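Beta-lactamase (Mycobacterium tuberculosis, PDB 4WHI) is of unknown precise role, but as the C-terminal domain of a penicillin-binding, beta-lactamase-like protein it probably accompanies a penicillin-recognising domain. Local coordinates at residues T56-D61 / I77-F82; G31-T36 / L44-K49. All coordinates share one frame; numbering follows the deposited sequence.

The two contacts illustrate how a sheet built from consecutive antiparallel strands is held together at different ranges. They come in series along the chain: contact 2 closes the hairpin of strands 33-38 and 41-46 before contact 1 opens on strand 51-59, the next in both chain and sheet. Contact 1 then reaches past strand 62-66 to strand 77-83. Their centres lie about 16 Å apart, yet they meet where Phe82 CE2 packs 4.0 Å from Val35 CG2. Apolar side chains from both contacts also pack against strand 86-89, so regions separated in strand order share one interior within the single DUF3471 family region.

Contact 1: residues T56-D61 / I77-F82; sequences THWDGD and ISKATF
Trp58 and Lys79 meet through a cation-pi contact in which the ammonium group stands over one face of the indole. Lys79 NZ is 3.7 Å from the centroid of the five-membered ring, 32° off the ring normal, and its nearest ring atom is Trp58 CE2, a carbon of the bond shared by the two rings, at 3.3 Å. The indole N-H does not bond it: Trp58 NE1 and Lys79 NZ are both donors. Trp58 CB already points toward 77-82, and CG, anti to the backbone N (chi1 178°), continues outward to the lysine end. The lysine chain bends at chi3 and again at chi4, the last turn placing NZ above the ring.

At the far end of the segments the contact passes to the backbone. Phe82 N donates a nearly straight hydrogen bond to Asp61 O over 3.0 Å, and the same oxygen lies in the plane of the Phe82 ring, at its edge, 3.5 Å from CD1. The Asp61 carboxylate is engaged by Tyr21, whose ring also meets that of Phe82. Between these points the turn is braced internally, since His57 NE2 gives a 2.7 Å hydrogen bond to Gly60 O, which lies in the imidazole plane.

Strand 62-66 separates the backbones at the Trp58-Lys79 end, where side chains do the bridging. Asp61 immediately precedes that strand, and its bond from Phe82 begins the direct pairing of 62-66 with 77-83. Trp58 and Asp59 both face Thr62, forming a classic beta bulge at the turn of an antiparallel meander.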
loop_
_atom_site.group_PDB
_atom_site.type_symbol
_atom_site.label_atom_id
_atom_site.label_comp_id
_atom_site.label_asym_id
_atom_site.label_seq_id
_atom_site.Cartn_x
_atom_site.Cartn_y
_atom_site.Cartn_z
ATOM N N THR A 56 -1.134 2.655 5.830
ATOM C CA THR A 56 -1.362 3.897 6.547
ATOM C C THR A 56 -1.655 4.984 5.524
ATOM O O THR A 56 -0.942 5.123 4.545
ATOM C CB THR A 56 -0.130 4.262 7.393
ATOM O OG1 THR A 56 0.043 3.270 8.408
ATOM C CG2 THR A 56 -0.295 5.624 8.062
ATOM N N HIS A 57 -2.712 5.754 5.745
ATOM C CA HIS A 57 -3.046 6.823 4.825
ATOM C C HIS A 57 -1.910 7.838 4.687
ATOM O O HIS A 57 -1.286 8.221 5.676
ATOM C CB HIS A 57 -4.335 7.518 5.233
ATOM C CG HIS A 57 -4.839 8.452 4.189
ATOM N ND1 HIS A 57 -4.959 9.806 4.400
ATOM C CD2 HIS A 57 -5.194 8.235 2.901
ATOM C CE1 HIS A 57 -5.395 10.380 3.294
ATOM N NE2 HIS A 57 -5.547 9.449 2.370
ATOM N N TRP A 58 -1.647 8.245 3.446
ATOM C CA TRP A 58 -0.622 9.232 3.117
ATOM C C TRP A 58 -1.276 10.531 2.627
ATOM O O TRP A 58 -1.166 11.567 3.277
ATOM C CB TRP A 58 0.336 8.655 2.072
ATOM C CG TRP A 58 1.420 9.578 1.588
ATOM C CD1 TRP A 58 1.414 10.316 0.441
ATOM C CD2 TRP A 58 2.690 9.821 2.214
ATOM N NE1 TRP A 58 2.590 11.022 0.323
ATOM C CE2 TRP A 58 3.394 10.731 1.391
ATOM C CE3 TRP A 58 3.297 9.360 3.385
ATOM C CZ2 TRP A 58 4.674 11.193 1.707
ATOM C CZ3 TRP A 58 4.577 9.820 3.701
ATOM C CH2 TRP A 58 5.248 10.728 2.861
ATOM N N ASP A 59 -1.965 10.472 1.493
ATOM C CA ASP A 59 -2.597 11.661 0.908
ATOM C C ASP A 59 -3.545 11.196 -0.186
ATOM O O ASP A 59 -3.136 10.464 -1.087
ATOM C CB ASP A 59 -1.521 12.581 0.312
ATOM C CG ASP A 59 -1.988 14.019 0.130
ATOM O OD1 ASP A 59 -3.208 14.286 0.081
ATOM O OD2 ASP A 59 -1.101 14.895 0.030
ATOM N N GLY A 60 -4.807 11.609 -0.104
ATOM C CA GLY A 60 -5.779 11.294 -1.137
ATOM C C GLY A 60 -5.989 9.797 -1.202
ATOM O O GLY A 60 -6.328 9.183 -0.201
ATOM N N ASP A 61 -5.759 9.213 -2.372
ATOM C CA ASP A 61 -5.910 7.769 -2.564
ATOM C C ASP A 61 -4.575 7.021 -2.437
ATOM O O ASP A 61 -4.468 5.866 -2.844
ATOM C CB ASP A 61 -6.540 7.480 -3.926
ATOM C CG ASP A 61 -7.940 8.035 -4.050
ATOM O OD1 ASP A 61 -8.739 7.918 -3.093
ATOM O OD2 ASP A 61 -8.242 8.598 -5.115
ATOM N N ILE A 77 9.526 3.332 4.011
ATOM C CA ILE A 77 8.149 3.632 3.642
ATOM C C ILE A 77 7.997 3.439 2.135
ATOM O O ILE A 77 8.817 3.913 1.344
ATOM C CB ILE A 77 7.770 5.064 4.096
ATOM C CG1 ILE A 77 7.790 5.130 5.629
ATOM C CG2 ILE A 77 6.396 5.460 3.592
ATOM C CD1 ILE A 77 7.547 6.504 6.219
ATOM N N SER A 78 6.948 2.723 1.744
ATOM C CA SER A 78 6.704 2.388 0.345
ATOM C C SER A 78 5.272 2.778 -0.014
ATOM O O SER A 78 4.357 2.546 0.771
ATOM C CB SER A 78 6.915 0.892 0.142
ATOM O OG SER A 78 6.850 0.547 -1.222
ATOM N N LYS A 79 5.085 3.396 -1.178
ATOM C CA LYS A 79 3.761 3.893 -1.586
ATOM C C LYS A 79 2.877 2.868 -2.285
ATOM O O LYS A 79 3.333 2.086 -3.129
ATOM C CB LYS A 79 3.877 5.130 -2.490
ATOM C CG LYS A 79 4.254 6.406 -1.760
ATOM C CD LYS A 79 4.076 7.618 -2.659
ATOM C CE LYS A 79 5.073 8.715 -2.322
ATOM N NZ LYS A 79 5.136 9.001 -0.864
ATOM N N ALA A 80 1.595 2.933 -1.932
ATOM C CA ALA A 80 0.528 2.166 -2.556
ATOM C C ALA A 80 -0.534 3.146 -3.033
ATOM O O ALA A 80 -1.255 3.731 -2.224
ATOM C CB ALA A 80 -0.062 1.188 -1.559
ATOM N N THR A 81 -0.628 3.331 -4.347
ATOM C CA THR A 81 -1.494 4.358 -4.926
ATOM C C THR A 81 -2.673 3.702 -5.624
ATOM O O THR A 81 -2.496 2.929 -6.566
ATOM C CB THR A 81 -0.725 5.230 -5.932
ATOM O OG1 THR A 81 0.423 5.790 -5.287
ATOM C CG2 THR A 81 -1.600 6.363 -6.464
ATOM N N PHE A 82 -3.872 3.999 -5.142
ATOM C CA PHE A 82 -5.087 3.468 -5.740
ATOM C C PHE A 82 -5.653 4.467 -6.751
ATOM O O PHE A 82 -5.717 5.666 -6.484
ATOM C CB PHE A 82 -6.141 3.189 -4.671
ATOM C CG PHE A 82 -5.779 2.094 -3.707
ATOM C CD1 PHE A 82 -5.067 2.380 -2.548
ATOM C CD2 PHE A 82 -6.205 0.784 -3.923
ATOM C CE1 PHE A 82 -4.764 1.389 -1.637
ATOM C CE2 PHE A 82 -5.895 -0.213 -3.015
ATOM C CZ PHE A 82 -5.174 0.092 -1.872
#

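Contact 2: residues G31-T36 / L44-K49; sequences GPATVT and LSLGPK
Ala33 CB touches two leucine methyls of the neighbouring strand, 3.8 Å from Leu46 CD2 and 3.9 Å from Leu44 CD1. Leu44 has CG anti to its backbone N (chi1 170°), and a chi2 of 65° brings CD1 to the alanine, with Val35 CG2 on a looser approach to the same methyl. Two leucines thus converge on one small residue, and Ala33, Val35, Leu44 and Leu46 share this face of the sheet.

The backbone lies next. Thr34 and Ser45 form an antiparallel hydrogen-bonded pair, with Thr34 N to Ser45 O at 3.0 Å and Ser45 N to Thr34 O at 2.8 Å. Their side chains occupy the other face, where water takes over. One molecule gives Thr34 O a second donor at 2.9 Å and also hydrogen-bonds Thr36 OG1 and Ser45 OG, a hydroxyl bonded in addition to Thr52. Beyond the last paired residues another water donates to Pro32 O and accepts from Gly47 N at 2.9 Å, bridging the two segments just past the ends of the strands.

The hairpin is itself flanked in the sheet: strand 23-25 bonds to strand 33-38 through Ala33 and Val35, while strand 51-59 bonds to Leu44. Over the apolar face lies strand 86-89, with Leu87 against Ala33 and Val35 and Leu89 against Leu44 and Leu46.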
loop_
_atom_site.group_PDB
_atom_site.type_symbol
_atom_site.label_atom_id
_atom_site.label_comp_id
_atom_site.label_asym_id
_atom_site.label_seq_id
_atom_site.Cartn_x
_atom_site.Cartn_y
_atom_site.Cartn_z
ATOM N N GLY A 31 1.739 -11.927 -8.948
ATOM C CA GLY A 31 0.567 -12.514 -8.312
ATOM C C GLY A 31 -0.320 -11.411 -7.765
ATOM O O GLY A 31 0.034 -10.231 -7.827
ATOM N N PRO A 32 -1.483 -11.778 -7.220
ATOM C CA PRO A 32 -2.431 -10.744 -6.808
ATOM C C PRO A 32 -2.011 -9.974 -5.567
ATOM O O PRO A 32 -1.329 -10.518 -4.704
ATOM C CB PRO A 32 -3.708 -11.533 -6.528
ATOM C CG PRO A 32 -3.234 -12.897 -6.165
ATOM C CD PRO A 32 -2.018 -13.135 -7.016
ATOM N N ALA A 33 -2.426 -8.712 -5.494
ATOM C CA ALA A 33 -2.314 -7.925 -4.277
ATOM C C ALA A 33 -3.705 -7.897 -3.675
ATOM O O ALA A 33 -4.645 -7.424 -4.306
ATOM C CB ALA A 33 -1.848 -6.523 -4.593
ATOM N N THR A 34 -3.842 -8.428 -2.467
ATOM C CA THR A 34 -5.142 -8.554 -1.828
ATOM C C THR A 34 -5.280 -7.496 -0.749
ATOM O O THR A 34 -4.484 -7.447 0.182
ATOM C CB THR A 34 -5.335 -9.965 -1.242
ATOM O OG1 THR A 34 -5.217 -10.926 -2.297
ATOM C CG2 THR A 34 -6.708 -10.105 -0.603
ATOM N N VAL A 35 -6.294 -6.644 -0.894
ATOM C CA VAL A 35 -6.544 -5.557 0.042
ATOM C C VAL A 35 -7.808 -5.896 0.831
ATOM O O VAL A 35 -8.870 -6.146 0.252
ATOM C CB VAL A 35 -6.676 -4.202 -0.681
ATOM C CG1 VAL A 35 -6.925 -3.086 0.321
ATOM C CG2 VAL A 35 -5.422 -3.908 -1.500
ATOM N N THR A 36 -7.666 -5.940 2.152
ATOM C CA THR A 36 -8.755 -6.303 3.046
ATOM C C THR A 36 -8.886 -5.255 4.146
ATOM O O THR A 36 -7.973 -4.460 4.384
ATOM C CB THR A 36 -8.545 -7.695 3.692
ATOM O OG1 THR A 36 -7.314 -7.706 4.429
ATOM C CG2 THR A 36 -8.547 -8.817 2.641
ATOM N N LEU A 44 -2.622 -4.865 3.176
ATOM C CA LEU A 44 -2.161 -5.328 1.877
ATOM C C LEU A 44 -1.456 -6.674 2.059
ATOM O O LEU A 44 -0.490 -6.763 2.823
ATOM C CB LEU A 44 -1.178 -4.307 1.299
ATOM C CG LEU A 44 -0.378 -4.677 0.054
ATOM C CD1 LEU A 44 -1.314 -4.860 -1.127
ATOM C CD2 LEU A 44 0.647 -3.596 -0.251
ATOM N N SER A 45 -1.947 -7.710 1.380
ATOM C CA SER A 45 -1.321 -9.040 1.406
ATOM C C SER A 45 -0.726 -9.387 0.041
ATOM O O SER A 45 -1.390 -9.245 -0.986
ATOM C CB SER A 45 -2.333 -10.113 1.799
ATOM O OG SER A 45 -2.877 -9.868 3.080
ATOM N N LEU A 46 0.522 -9.852 0.045
ATOM C CA LEU A 46 1.247 -10.187 -1.177
ATOM C C LEU A 46 1.898 -11.564 -1.070
ATOM O O LEU A 46 2.385 -11.943 -0.016
ATOM C CB LEU A 46 2.343 -9.164 -1.423
ATOM C CG LEU A 46 1.905 -7.727 -1.677
ATOM C CD1 LEU A 46 3.030 -6.768 -1.312
ATOM C CD2 LEU A 46 1.474 -7.573 -3.123
ATOM N N GLY A 47 1.912 -12.294 -2.178
ATOM C CA GLY A 47 2.638 -13.550 -2.269
ATOM C C GLY A 47 1.839 -14.752 -1.803
ATOM O O GLY A 47 0.816 -14.600 -1.136
ATOM N N PRO A 48 2.309 -15.964 -2.140
ATOM C CA PRO A 48 1.621 -17.202 -1.741
ATOM C C PRO A 48 1.507 -17.400 -0.218
ATOM O O PRO A 48 0.586 -18.077 0.245
ATOM C CB PRO A 48 2.485 -18.314 -2.359
ATOM C CG PRO A 48 3.339 -17.651 -3.384
ATOM C CD PRO A 48 3.501 -16.224 -2.968
ATOM N N LYS A 49 2.423 -16.807 0.544
ATOM C CA LYS A 49 2.427 -16.920 2.006
ATOM C C LYS A 49 1.690 -15.759 2.709
ATOM O O LYS A 49 1.754 -15.628 3.937
ATOM C CB LYS A 49 3.871 -17.006 2.516
ATOM C CG LYS A 49 4.707 -18.109 1.882
ATOM C CD LYS A 49 4.947 -19.244 2.860
ATOM C CE LYS A 49 5.654 -20.422 2.211
ATOM N NZ LYS A 49 5.760 -21.583 3.139
HETATM O O HOH W 1 -2.732 -11.753 -2.580
HETATM O O HOH W 2 0.927 -12.114 -4.926
HETATM O O HOH W 3 -5.056 -8.219 2.925
#